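PDB 5YS9: acyl-coenzyme A oxidase 3 from Yarrowia lipolytica, which catalyses the FAD-dependent oxidation of acyl-CoA substrates to trans-2-enoyl-CoA, passing electrons to O2 to form hydrogen peroxide, in peroxisomal fatty acid beta-oxidation. Local coordinates for residues L128-I133 / K148-V153; G225-V230 / Q274-K279; I511-K516 / G599-E604. All coordinates share one frame; numbering follows the deposited sequence.

Interaction 1 of 3, residues L128-I133 / K148-V153; sequences LFMGAI and KGAADV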
ATOM      1  N   LEU A 128      -6.402   6.151 -26.184  1.00 42.32           N
ATOM      2  CA  LEU A 128      -7.470   7.079 -25.861  1.00 41.34           C
ATOM      3  C   LEU A 128      -7.850   8.068 -26.947  1.00 40.14           C
ATOM      4  O   LEU A 128      -8.992   8.146 -27.325  1.00 42.59           O
ATOM      5  CB  LEU A 128      -7.131   7.841 -24.590  1.00 38.62           C
ATOM      6  CG  LEU A 128      -6.777   7.067 -23.342  1.00 34.69           C
ATOM      7  CD1 LEU A 128      -6.248   8.021 -22.297  1.00 32.28           C
ATOM      8  CD2 LEU A 128      -8.013   6.369 -22.839  1.00 34.81           C
ATOM      9  N   PHE A 129      -6.876   8.752 -27.520  1.00 42.11           N
ATOM     10  CA  PHE A 129      -7.166   9.707 -28.617  1.00 40.84           C
ATOM     11  C   PHE A 129      -7.551   9.017 -29.907  1.00 35.83           C
ATOM     12  O   PHE A 129      -8.542   9.371 -30.496  1.00 36.70           O
ATOM     13  CB  PHE A 129      -6.003  10.642 -28.935  1.00 38.32           C
ATOM     14  CG  PHE A 129      -6.296  11.602 -30.088  1.00 37.19           C
ATOM     15  CD1 PHE A 129      -6.984  12.785 -29.865  1.00 35.27           C
ATOM     16  CD2 PHE A 129      -5.886  11.304 -31.396  1.00 37.45           C
ATOM     17  CE1 PHE A 129      -7.248  13.676 -30.905  1.00 35.27           C
ATOM     18  CE2 PHE A 129      -6.166  12.180 -32.457  1.00 37.51           C
ATOM     19  CZ  PHE A 129      -6.843  13.379 -32.202  1.00 35.56           C
ATOM     20  N   MET A 130      -6.722   8.080 -30.352  1.00 36.51           N
ATOM     21  CA  MET A 130      -7.026   7.252 -31.526  1.00 39.60           C
ATOM     22  C   MET A 130      -8.331   6.454 -31.345  1.00 40.57           C
ATOM     23  O   MET A 130      -9.092   6.306 -32.284  1.00 39.36           O
ATOM     24  CB  MET A 130      -5.887   6.296 -31.856  1.00 39.53           C
ATOM     25  CG  MET A 130      -4.666   6.937 -32.491  1.00 41.32           C
ATOM     26  SD  MET A 130      -5.040   8.087 -33.828  1.00 47.50           S
ATOM     27  CE  MET A 130      -5.495   6.926 -35.110  1.00 42.73           C
ATOM     28  N   GLY A 131      -8.591   5.988 -30.129  1.00 39.70           N
ATOM     29  CA  GLY A 131      -9.851   5.353 -29.785  1.00 39.54           C
ATOM     30  C   GLY A 131     -11.044   6.232 -29.963  1.00 37.61           C
ATOM     31  O   GLY A 131     -12.070   5.766 -30.410  1.00 40.49           O
ATOM     32  N   ALA A 132     -10.918   7.497 -29.584  1.00 41.23           N
ATOM     33  CA  ALA A 132     -12.019   8.462 -29.695  1.00 41.17           C
ATOM     34  C   ALA A 132     -12.324   8.826 -31.136  1.00 38.88           C
ATOM     35  O   ALA A 132     -13.464   8.810 -31.509  1.00 42.24           O
ATOM     36  CB  ALA A 132     -11.701   9.714 -28.921  1.00 42.78           C
ATOM     37  N   ILE A 133     -11.317   9.173 -31.931  1.00 39.95           N
ATOM     38  CA  ILE A 133     -11.557   9.548 -33.340  1.00 46.11           C
ATOM     39  C   ILE A 133     -12.056   8.364 -34.204  1.00 47.27           C
ATOM     40  O   ILE A 133     -12.853   8.558 -35.111  1.00 47.61           O
ATOM     41  CB  ILE A 133     -10.348  10.276 -34.015  1.00 47.05           C
ATOM     42  CG1 ILE A 133      -9.054   9.465 -33.931  1.00 50.63           C
ATOM     43  CG2 ILE A 133     -10.112  11.654 -33.392  1.00 47.54           C
ATOM     44  CD1 ILE A 133      -8.018   9.848 -34.989  1.00 52.84           C
ATOM     45  N   LYS A 148      -3.615  14.067 -41.631  1.00 50.25           N
ATOM     46  CA  LYS A 148      -2.844  15.028 -40.827  1.00 46.79           C
ATOM     47  C   LYS A 148      -1.742  14.371 -39.988  1.00 45.46           C
ATOM     48  O   LYS A 148      -1.043  15.072 -39.277  1.00 42.85           O
ATOM     49  CB  LYS A 148      -3.784  15.798 -39.887  1.00 48.26           C
ATOM     50  CG  LYS A 148      -3.984  17.265 -40.205  1.00 53.84           C
ATOM     51  CD  LYS A 148      -4.631  17.507 -41.558  1.00 56.69           C
ATOM     52  CE  LYS A 148      -3.732  18.307 -42.481  1.00 60.23           C
ATOM     53  NZ  LYS A 148      -3.894  19.766 -42.237  1.00 61.83           N
ATOM     54  N   GLY A 149      -1.647  13.037 -40.004  1.00 43.20           N
ATOM     55  CA  GLY A 149      -0.549  12.312 -39.386  1.00 44.32           C
ATOM     56  C   GLY A 149      -0.880  11.603 -38.076  1.00 43.65           C
ATOM     57  O   GLY A 149       0.020  11.125 -37.402  1.00 39.68           O
ATOM     58  N   ALA A 150      -2.155  11.483 -37.723  1.00 39.88           N
ATOM     59  CA  ALA A 150      -2.510  11.017 -36.392  1.00 36.62           C
ATOM     60  C   ALA A 150      -2.268   9.522 -36.143  1.00 38.17           C
ATOM     61  O   ALA A 150      -2.035   9.124 -35.013  1.00 41.13           O
ATOM     62  CB  ALA A 150      -3.941  11.380 -36.097  1.00 34.28           C
ATOM     63  N   ALA A 151      -2.331   8.688 -37.170  1.00 38.45           N
ATOM     64  CA  ALA A 151      -2.064   7.253 -36.994  1.00 39.29           C
ATOM     65  C   ALA A 151      -0.566   6.999 -36.817  1.00 39.61           C
ATOM     66  O   ALA A 151      -0.169   6.212 -36.005  1.00 43.13           O
ATOM     67  CB  ALA A 151      -2.587   6.458 -38.183  1.00 40.46           C
ATOM     68  N   ASP A 152       0.256   7.699 -37.566  1.00 40.73           N
ATOM     69  CA  ASP A 152       1.677   7.479 -37.579  1.00 47.09           C
ATOM     70  C   ASP A 152       2.466   8.379 -36.579  1.00 45.40           C
ATOM     71  O   ASP A 152       3.687   8.344 -36.553  1.00 37.94           O
ATOM     72  CB  ASP A 152       2.168   7.738 -39.010  1.00 52.40           C
ATOM     73  CG  ASP A 152       1.448   6.899 -40.043  1.00 57.96           C
ATOM     74  OD1 ASP A 152       0.625   6.041 -39.693  1.00 65.11           O
ATOM     75  OD2 ASP A 152       1.707   7.098 -41.231  1.00 66.99           O
ATOM     76  N   VAL A 153       1.769   9.189 -35.788  1.00 45.01           N
ATOM     77  CA  VAL A 153       2.376  10.199 -34.902  1.00 44.14           C
ATOM     78  C   VAL A 153       3.468  10.955 -35.648  1.00 42.00           C
ATOM     79  O   VAL A 153       4.628  10.965 -35.220  1.00 42.82           O
ATOM     80  CB  VAL A 153       2.885   9.583 -33.567  1.00 45.68           C
ATOM     81  CG1 VAL A 153       3.108  10.663 -32.536  1.00 48.79           C
ATOM     82  CG2 VAL A 153       1.874   8.580 -33.003  1.00 46.78           C
TER
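Residues 128-133 form part of helix 116-136, and residues 148-153 form the loop that follows helix 139-147. Gly149 leaves that helix with a positive phi of 105° and ends it in a Schellman motif. The loop then passes beside the earlier helix. The nearest CA atoms, those of Met130 and Ala151, are 7.4 Å apart. No hydrogen bond joins the two segments.

Met130 makes the closest approach. Its CG lies anti to the carbonyl carbon (chi1 -74°), and bends at chi2 and chi3 curl the thioether toward the loop. Met130 SD lies 3.4 Å from Ala150 O, a carbonyl that also receives a weak hydrogen bond from His125 NE2. The methyl carries on along the loop, with Met130 CE 3.9 Å from Ala151 CA. The Ala150 methyl points back at the helix. Phe129, with CG anti to the backbone N (chi1 179°), presents its ring edge to that methyl, CE2 lying 4.3 Å from Ala150 CB. Ile133 adds the tip of its chain, CD1, at 4.5 Å from Ala150 CB. Farther along, Arg687 of the second subunit hydrogen-bonds Asp152 O and Val153 O. The contact belongs to the helical N-terminal domain of the acyl-CoA oxidase fold, where a Schellman-ended helix gives way to the link that leads to strand 158-161.

Interaction 2 of 3, residues G225-V230 / Q274-K279; sequences GVKIFV and QNMLMK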
ATOM      1  N   GLY A 225     -25.828  17.494 -23.369  1.00 45.58           N
ATOM      2  CA  GLY A 225     -24.883  16.581 -22.713  1.00 40.32           C
ATOM      3  C   GLY A 225     -23.488  16.600 -23.334  1.00 41.70           C
ATOM      4  O   GLY A 225     -23.214  17.323 -24.317  1.00 42.29           O
ATOM      5  N   VAL A 226     -22.617  15.771 -22.762  1.00 40.37           N
ATOM      6  CA  VAL A 226     -21.200  15.784 -23.030  1.00 41.85           C
ATOM      7  C   VAL A 226     -20.877  15.031 -24.322  1.00 41.21           C
ATOM      8  O   VAL A 226     -21.300  13.899 -24.481  1.00 40.68           O
ATOM      9  CB  VAL A 226     -20.440  15.164 -21.826  1.00 47.35           C
ATOM     10  CG1 VAL A 226     -18.953  14.969 -22.127  1.00 50.73           C
ATOM     11  CG2 VAL A 226     -20.651  16.013 -20.568  1.00 45.76           C
ATOM     12  N   LYS A 227     -20.154  15.668 -25.245  1.00 40.10           N
ATOM     13  CA  LYS A 227     -19.688  15.012 -26.475  1.00 39.29           C
ATOM     14  C   LYS A 227     -18.231  15.315 -26.614  1.00 37.54           C
ATOM     15  O   LYS A 227     -17.649  15.969 -25.763  1.00 38.43           O
ATOM     16  CB  LYS A 227     -20.420  15.559 -27.722  1.00 46.10           C
ATOM     17  CG  LYS A 227     -21.933  15.703 -27.614  1.00 47.66           C
ATOM     18  CD  LYS A 227     -22.624  14.370 -27.391  1.00 47.30           C
ATOM     19  CE  LYS A 227     -24.032  14.622 -26.886  1.00 48.31           C
ATOM     20  NZ  LYS A 227     -24.744  13.362 -26.570  1.00 52.14           N
ATOM     21  N   ILE A 228     -17.676  14.929 -27.748  1.00 39.68           N
ATOM     22  CA  ILE A 228     -16.253  14.875 -27.961  1.00 41.72           C
ATOM     23  C   ILE A 228     -15.917  15.738 -29.164  1.00 42.59           C
ATOM     24  O   ILE A 228     -16.503  15.542 -30.244  1.00 43.09           O
ATOM     25  CB  ILE A 228     -15.764  13.417 -28.220  1.00 39.52           C
ATOM     26  CG1 ILE A 228     -16.377  12.439 -27.226  1.00 44.23           C
ATOM     27  CG2 ILE A 228     -14.262  13.351 -28.105  1.00 42.20           C
ATOM     28  CD1 ILE A 228     -15.908  10.989 -27.375  1.00 46.19           C
ATOM     29  N   PHE A 229     -14.935  16.642 -28.979  1.00 42.11           N
ATOM     30  CA  PHE A 229     -14.494  17.612 -30.021  1.00 40.06           C
ATOM     31  C   PHE A 229     -12.969  17.564 -30.149  1.00 44.58           C
ATOM     32  O   PHE A 229     -12.247  17.502 -29.124  1.00 45.37           O
ATOM     33  CB  PHE A 229     -14.932  19.063 -29.659  1.00 38.04           C
ATOM     34  CG  PHE A 229     -16.399  19.191 -29.349  1.00 38.56           C
ATOM     35  CD1 PHE A 229     -16.900  18.799 -28.109  1.00 38.28           C
ATOM     36  CD2 PHE A 229     -17.298  19.680 -30.304  1.00 41.27           C
ATOM     37  CE1 PHE A 229     -18.256  18.876 -27.820  1.00 37.90           C
ATOM     38  CE2 PHE A 229     -18.664  19.782 -30.016  1.00 40.44           C
ATOM     39  CZ  PHE A 229     -19.141  19.371 -28.774  1.00 39.12           C
ATOM     40  N   VAL A 230     -12.459  17.623 -31.381  1.00 45.61           N
ATOM     41  CA  VAL A 230     -11.009  17.692 -31.582  1.00 42.02           C
ATOM     42  C   VAL A 230     -10.627  19.155 -31.489  1.00 41.23           C
ATOM     43  O   VAL A 230     -11.151  19.981 -32.233  1.00 40.20           O
ATOM     44  CB  VAL A 230     -10.513  17.109 -32.935  1.00 41.55           C
ATOM     45  CG1 VAL A 230      -8.995  17.030 -32.932  1.00 38.55           C
ATOM     46  CG2 VAL A 230     -11.073  15.724 -33.169  1.00 42.36           C
ATOM     47  N   GLN A 274     -17.051  20.749 -37.792  1.00 38.66           N
ATOM     48  CA  GLN A 274     -16.614  19.446 -38.268  1.00 40.61           C
ATOM     49  C   GLN A 274     -15.623  18.750 -37.299  1.00 41.77           C
ATOM     50  O   GLN A 274     -15.270  17.566 -37.497  1.00 37.24           O
ATOM     51  CB  GLN A 274     -15.988  19.588 -39.665  1.00 41.00           C
ATOM     52  CG  GLN A 274     -16.948  19.969 -40.783  1.00 41.18           C
ATOM     53  CD  GLN A 274     -17.239  21.461 -40.941  1.00 44.50           C
ATOM     54  OE1 GLN A 274     -16.814  22.316 -40.146  1.00 47.72           O
ATOM     55  NE2 GLN A 274     -17.995  21.780 -41.982  1.00 49.34           N
ATOM     56  N   ASN A 275     -15.167  19.484 -36.276  1.00 39.75           N
ATOM     57  CA  ASN A 275     -14.193  18.945 -35.350  1.00 40.76           C
ATOM     58  C   ASN A 275     -14.861  18.127 -34.301  1.00 38.54           C
ATOM     59  O   ASN A 275     -14.199  17.324 -33.671  1.00 37.13           O
ATOM     60  CB  ASN A 275     -13.359  20.043 -34.693  1.00 41.56           C
ATOM     61  CG  ASN A 275     -12.160  20.460 -35.518  1.00 40.45           C
ATOM     62  OD1 ASN A 275     -11.185  20.962 -34.978  1.00 44.00           O
ATOM     63  ND2 ASN A 275     -12.215  20.258 -36.814  1.00 42.74           N
ATOM     64  N   MET A 276     -16.151  18.357 -34.088  1.00 39.28           N
ATOM     65  CA  MET A 276     -16.967  17.482 -33.261  1.00 40.21           C
ATOM     66  C   MET A 276     -17.036  16.150 -33.927  1.00 41.10           C
ATOM     67  O   MET A 276     -17.332  16.077 -35.112  1.00 43.65           O
ATOM     68  CB  MET A 276     -18.381  18.001 -33.141  1.00 40.74           C
ATOM     69  CG  MET A 276     -19.311  17.060 -32.372  1.00 41.85           C
ATOM     70  SD  MET A 276     -20.976  17.761 -32.238  1.00 41.73           S
ATOM     71  CE  MET A 276     -21.859  16.324 -31.602  1.00 38.83           C
ATOM     72  N   LEU A 277     -16.810  15.092 -33.163  1.00 43.78           N
ATOM     73  CA  LEU A 277     -16.870  13.734 -33.723  1.00 48.58           C
ATOM     74  C   LEU A 277     -18.332  13.272 -33.807  1.00 46.95           C
ATOM     75  O   LEU A 277     -19.051  13.353 -32.835  1.00 48.16           O
ATOM     76  CB  LEU A 277     -16.003  12.785 -32.896  1.00 47.51           C
ATOM     77  CG  LEU A 277     -14.500  13.106 -32.898  1.00 50.76           C
ATOM     78  CD1 LEU A 277     -13.826  12.200 -31.893  1.00 53.49           C
ATOM     79  CD2 LEU A 277     -13.856  12.961 -34.266  1.00 49.51           C
ATOM     80  N   MET A 278     -18.780  12.816 -34.973  1.00 51.35           N
ATOM     81  CA  MET A 278     -20.238  12.715 -35.217  1.00 53.93           C
ATOM     82  C   MET A 278     -20.810  11.372 -35.654  1.00 52.15           C
ATOM     83  O   MET A 278     -21.916  11.334 -36.171  1.00 58.98           O
ATOM     84  CB  MET A 278     -20.710  13.815 -36.189  1.00 50.26           C
ATOM     85  CG  MET A 278     -20.770  15.225 -35.597  1.00 51.85           C
ATOM     86  SD  MET A 278     -21.444  16.365 -36.833  1.00 48.06           S
ATOM     87  CE  MET A 278     -20.813  17.984 -36.376  1.00 48.60           C
ATOM     88  N   LYS A 279     -20.108  10.276 -35.391  1.00 53.61           N
ATOM     89  CA  LYS A 279     -20.652   8.925 -35.638  1.00 55.71           C
ATOM     90  C   LYS A 279     -22.017   8.696 -34.958  1.00 56.53           C
ATOM     91  O   LYS A 279     -22.930   8.164 -35.575  1.00 61.79           O
ATOM     92  CB  LYS A 279     -19.643   7.844 -35.190  1.00 54.45           C
ATOM     93  CG  LYS A 279     -20.094   6.396 -35.395  1.00 55.84           C
ATOM     94  CD  LYS A 279     -18.934   5.413 -35.521  1.00 57.64           C
ATOM     95  CE  LYS A 279     -19.413   3.984 -35.293  1.00 65.68           C
ATOM     96  NZ  LYS A 279     -18.750   2.980 -36.180  1.00 74.50           N
TER
HETATM   97  O   HOH W   1     -19.293  13.393 -29.939  1.00 35.92           O
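Two backbone hydrogen bonds tie strand 222-232 to the loop after strand 262-272. Leu277 N donates to Ile228 O over 3.0 Å. This bond is nearly straight (170°) and lies in the carbonyl plane. Val230 N donates to Asn275 O over 2.9 Å, also nearly straight, but the donor sits above the carbonyl plane, 47° out of it. The bonds flank Phe229 and Met276, which face each other as a non-hydrogen-bonded antiparallel pair and form a single beta bridge. A water extends the link: it accepts from Ile228 N at 3.1 Å and donates to Leu277 O at 2.9 Å.

The side chains of the bridged pair make a Met-aromatic contact. Met276 runs extended, with CG anti to the backbone N (chi1 175°), alongside the Phe229 side chain. Met276 CB meets Phe229 CD2 at 3.5 Å, and Met276 SD is 4.8 Å from the Phe229 ring centroid, in an oblique position. The ring of Phe187 also packs edge-to-face with Phe229.

Leu277 makes further apolar contacts by spreading its two branches. Leu277 CD1 meets Ile228 CG2 at 4.0 Å, while Leu277 CD2 meets Val230 CG2 at 4.1 Å. Beyond the pair, Gln141 bonds Met276 O and Met278 N through its side-chain amide.

On its other edge the strand bonds to strand 210-219, through residues such as Phe229 with Cys213. A single antiparallel bridge thus joins the loop to the edge strand 222-232 of the beta sheet in the middle domain of the acyl-CoA dehydrogenase and oxidase fold.

Interaction 3 of 3, residues I511-K516 / G599-E604; sequences IEAWEK and GLFLRE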
ATOM      1  N   ILE A 511     -17.696 -24.637  -5.128  1.00 38.25           N
ATOM      2  CA  ILE A 511     -18.442 -23.743  -6.036  1.00 40.23           C
ATOM      3  C   ILE A 511     -19.850 -23.415  -5.487  1.00 41.08           C
ATOM      4  O   ILE A 511     -20.266 -22.237  -5.414  1.00 34.47           O
ATOM      5  CB  ILE A 511     -18.504 -24.302  -7.454  1.00 39.26           C
ATOM      6  CG1 ILE A 511     -17.116 -24.147  -8.115  1.00 38.97           C
ATOM      7  CG2 ILE A 511     -19.563 -23.569  -8.286  1.00 39.40           C
ATOM      8  CD1 ILE A 511     -16.920 -24.947  -9.390  1.00 37.44           C
ATOM      9  N   GLU A 512     -20.545 -24.457  -5.054  1.00 42.43           N
ATOM     10  CA  GLU A 512     -21.897 -24.305  -4.548  1.00 47.43           C
ATOM     11  C   GLU A 512     -21.890 -23.369  -3.332  1.00 42.61           C
ATOM     12  O   GLU A 512     -22.759 -22.510  -3.183  1.00 38.79           O
ATOM     13  CB  GLU A 512     -22.489 -25.676  -4.212  1.00 50.89           C
ATOM     14  CG  GLU A 512     -23.993 -25.688  -3.973  1.00 56.51           C
ATOM     15  CD  GLU A 512     -24.407 -26.888  -3.144  1.00 58.72           C
ATOM     16  OE1 GLU A 512     -24.684 -26.760  -1.938  1.00 63.49           O
ATOM     17  OE2 GLU A 512     -24.404 -27.998  -3.688  1.00 58.09           O
ATOM     18  N   ALA A 513     -20.880 -23.520  -2.496  1.00 42.40           N
ATOM     19  CA  ALA A 513     -20.767 -22.700  -1.296  1.00 46.29           C
ATOM     20  C   ALA A 513     -20.583 -21.183  -1.599  1.00 42.94           C
ATOM     21  O   ALA A 513     -21.103 -20.355  -0.876  1.00 38.14           O
ATOM     22  CB  ALA A 513     -19.632 -23.226  -0.422  1.00 47.24           C
ATOM     23  N   TRP A 514     -19.848 -20.845  -2.665  1.00 39.59           N
ATOM     24  CA  TRP A 514     -19.742 -19.445  -3.139  1.00 38.34           C
ATOM     25  C   TRP A 514     -21.028 -18.942  -3.821  1.00 37.89           C
ATOM     26  O   TRP A 514     -21.366 -17.741  -3.732  1.00 35.38           O
ATOM     27  CB  TRP A 514     -18.495 -19.237  -4.043  1.00 37.67           C
ATOM     28  CG  TRP A 514     -17.300 -19.110  -3.211  1.00 38.99           C
ATOM     29  CD1 TRP A 514     -16.332 -20.050  -3.001  1.00 38.92           C
ATOM     30  CD2 TRP A 514     -16.977 -17.996  -2.369  1.00 38.66           C
ATOM     31  NE1 TRP A 514     -15.417 -19.577  -2.075  1.00 39.63           N
ATOM     32  CE2 TRP A 514     -15.787 -18.323  -1.675  1.00 37.29           C
ATOM     33  CE3 TRP A 514     -17.588 -16.749  -2.124  1.00 38.04           C
ATOM     34  CZ2 TRP A 514     -15.176 -17.437  -0.765  1.00 37.63           C
ATOM     35  CZ3 TRP A 514     -16.978 -15.862  -1.241  1.00 35.74           C
ATOM     36  CH2 TRP A 514     -15.783 -16.220  -0.553  1.00 36.55           C
ATOM     37  N   GLU A 515     -21.728 -19.845  -4.510  1.00 35.43           N
ATOM     38  CA  GLU A 515     -23.057 -19.537  -5.044  1.00 36.60           C
ATOM     39  C   GLU A 515     -24.030 -19.279  -3.913  1.00 36.63           C
ATOM     40  O   GLU A 515     -24.835 -18.329  -3.992  1.00 39.17           O
ATOM     41  CB  GLU A 515     -23.557 -20.633  -6.011  1.00 37.06           C
ATOM     42  CG  GLU A 515     -22.725 -20.737  -7.295  1.00 36.46           C
ATOM     43  CD  GLU A 515     -23.251 -21.775  -8.291  1.00 42.39           C
ATOM     44  OE1 GLU A 515     -24.146 -22.587  -7.942  1.00 49.69           O
ATOM     45  OE2 GLU A 515     -22.783 -21.785  -9.453  1.00 42.60           O
ATOM     46  N   LYS A 516     -23.937 -20.053  -2.830  1.00 37.65           N
ATOM     47  CA  LYS A 516     -24.840 -19.811  -1.738  1.00 41.35           C
ATOM     48  C   LYS A 516     -24.675 -18.419  -1.126  1.00 39.24           C
ATOM     49  O   LYS A 516     -25.627 -17.703  -0.960  1.00 38.40           O
ATOM     50  CB  LYS A 516     -24.719 -20.847  -0.613  1.00 47.10           C
ATOM     51  CG  LYS A 516     -26.033 -20.901   0.180  1.00 46.99           C
ATOM     52  CD  LYS A 516     -25.897 -21.337   1.612  1.00 46.97           C
ATOM     53  CE  LYS A 516     -27.211 -21.198   2.370  1.00 47.81           C
ATOM     54  NZ  LYS A 516     -28.149 -22.331   2.164  1.00 46.43           N
ATOM     55  N   GLY A 599     -17.342 -15.754   8.144  1.00 46.59           N
ATOM     56  CA  GLY A 599     -18.610 -15.264   8.630  1.00 47.79           C
ATOM     57  C   GLY A 599     -19.728 -15.397   7.626  1.00 49.41           C
ATOM     58  O   GLY A 599     -20.855 -15.651   7.989  1.00 49.98           O
ATOM     59  N   LEU A 600     -19.418 -15.207   6.359  1.00 47.98           N
ATOM     60  CA  LEU A 600     -20.419 -15.299   5.331  1.00 45.71           C
ATOM     61  C   LEU A 600     -21.015 -16.684   5.337  1.00 45.79           C
ATOM     62  O   LEU A 600     -22.213 -16.850   5.250  1.00 46.00           O
ATOM     63  CB  LEU A 600     -19.738 -15.105   3.988  1.00 48.34           C
ATOM     64  CG  LEU A 600     -19.813 -13.787   3.233  1.00 49.43           C
ATOM     65  CD1 LEU A 600     -19.903 -12.590   4.146  1.00 44.38           C
ATOM     66  CD2 LEU A 600     -18.635 -13.669   2.292  1.00 50.85           C
ATOM     67  N   PHE A 601     -20.152 -17.678   5.427  1.00 47.06           N
ATOM     68  CA  PHE A 601     -20.537 -19.083   5.463  1.00 49.28           C
ATOM     69  C   PHE A 601     -21.281 -19.543   6.708  1.00 49.87           C
ATOM     70  O   PHE A 601     -22.165 -20.370   6.629  1.00 47.06           O
ATOM     71  CB  PHE A 601     -19.348 -19.955   5.110  1.00 49.35           C
ATOM     72  CG  PHE A 601     -18.713 -19.565   3.820  1.00 45.92           C
ATOM     73  CD1 PHE A 601     -17.782 -18.554   3.775  1.00 46.44           C
ATOM     74  CD2 PHE A 601     -19.093 -20.164   2.651  1.00 42.31           C
ATOM     75  CE1 PHE A 601     -17.212 -18.176   2.587  1.00 46.40           C
ATOM     76  CE2 PHE A 601     -18.529 -19.790   1.457  1.00 46.58           C
ATOM     77  CZ  PHE A 601     -17.590 -18.795   1.425  1.00 46.42           C
ATOM     78  N   LEU A 602     -20.888 -19.010   7.853  1.00 52.56           N
ATOM     79  CA  LEU A 602     -21.607 -19.234   9.104  1.00 54.30           C
ATOM     80  C   LEU A 602     -23.023 -18.637   9.061  1.00 54.69           C
ATOM     81  O   LEU A 602     -24.008 -19.294   9.358  1.00 55.48           O
ATOM     82  CB  LEU A 602     -20.820 -18.659  10.296  1.00 57.22           C
ATOM     83  CG  LEU A 602     -20.070 -19.646  11.234  1.00 63.10           C
ATOM     84  CD1 LEU A 602     -19.680 -20.973  10.588  1.00 57.59           C
ATOM     85  CD2 LEU A 602     -18.855 -18.974  11.904  1.00 59.75           C
ATOM     86  N   ARG A 603     -23.109 -17.386   8.670  1.00 56.96           N
ATOM     87  CA  ARG A 603     -24.365 -16.677   8.658  1.00 57.63           C
ATOM     88  C   ARG A 603     -25.423 -17.288   7.724  1.00 58.07           C
ATOM     89  O   ARG A 603     -26.594 -17.272   8.073  1.00 55.77           O
ATOM     90  CB  ARG A 603     -24.091 -15.229   8.289  1.00 61.18           C
ATOM     91  CG  ARG A 603     -25.267 -14.300   8.406  1.00 66.11           C
ATOM     92  CD  ARG A 603     -25.931 -14.035   7.065  1.00 67.65           C
ATOM     93  NE  ARG A 603     -26.388 -12.649   7.035  1.00 64.77           N
ATOM     94  CZ  ARG A 603     -27.556 -12.206   7.488  1.00 62.18           C
ATOM     95  NH1 ARG A 603     -27.829 -10.912   7.380  1.00 73.18           N
ATOM     96  NH2 ARG A 603     -28.463 -13.023   8.012  1.00 61.30           N
ATOM     97  N   GLU A 604     -25.024 -17.807   6.556  1.00 55.67           N
ATOM     98  CA  GLU A 604     -25.972 -18.477   5.654  1.00 57.39           C
ATOM     99  C   GLU A 604     -26.260 -19.903   6.074  1.00 54.81           C
ATOM    100  O   GLU A 604     -27.175 -20.510   5.557  1.00 60.06           O
ATOM    101  CB  GLU A 604     -25.479 -18.489   4.198  1.00 58.24           C
ATOM    102  CG  GLU A 604     -25.279 -17.124   3.580  1.00 57.76           C
ATOM    103  CD  GLU A 604     -26.559 -16.331   3.442  1.00 58.06           C
ATOM    104  OE1 GLU A 604     -27.467 -16.744   2.698  1.00 60.91           O
ATOM    105  OE2 GLU A 604     -26.653 -15.277   4.082  1.00 62.79           O
TER
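An edge-to-face aromatic pair lies at the crossing of two helices in the C-terminal helical domain of the acyl-CoA oxidase fold. The local axes of residues 511-516 and 599-604 approach to 10.4 Å and cross at 76°. Trp514 offers a face and Phe601 an edge. Their planes stand at 88°, a T-shaped stack, with the Phe601 centroid 4.9 Å from that of the Trp514 six-membered ring. Phe601 CZ is the atom that meets the indole face, offset toward its rim, 3.5 Å from Trp514 CZ2. Both side chains have CG anti to the carbonyl carbon, and the rings come nearer to the other helix at their ends.

The Phe601 ring also touches the backbone of residues 511-516, with Phe601 CE2 3.5 Å from Ala513 O. Leu600 CD2 reaches Trp514 CZ3 only loosely, at 4.5 Å. Helices 547-573 and 579-596 also pack on the indole, through Val563 and Ile594 among others. An alanine in place of Trp514 would remove the aromatic face that receives Phe601 CZ and would probably loosen the packing between these helices.

Lys516 and Glu604 cross obliquely; the Lys516 chain meets the Glu604 CB and carbonyl oxygen. Their charged ends go elsewhere: Lys516 NZ donates to the carbonyls of Ala497 and Leu494, and Glu604 OE2 forms a salt bridge with Arg524. A bend at chi4 (82°) turns NZ aside, and the Lys516 methylene CE is left 3.7 Å from Glu604 CB and 3.3 Å from Glu604 O.

How the interactions relate
Interactions 1 and 2 are neighbours, with centres about 15 Å apart. They meet where helix 116-136 packs on the beta domain. Leu277 CD1 lies 3.4 Å from Ala132 O, and Phe129 CE1 lies 4.3 Å from Val230 CG1. Both contacts sit near the FAD without touching it: the side chain of Phe129 is about 9 Å from a bound FAD, and that of Ile228 about 10 Å. Interaction 3 is remote, its centre about 49 Å from that of interaction 1 and 48 Å from that of interaction 2. Interactions 1 and 3 lie on opposite sides of the chain's centre, yet both have residues that touch the second subunit; interaction 3 does so through Leu602 and Arg603.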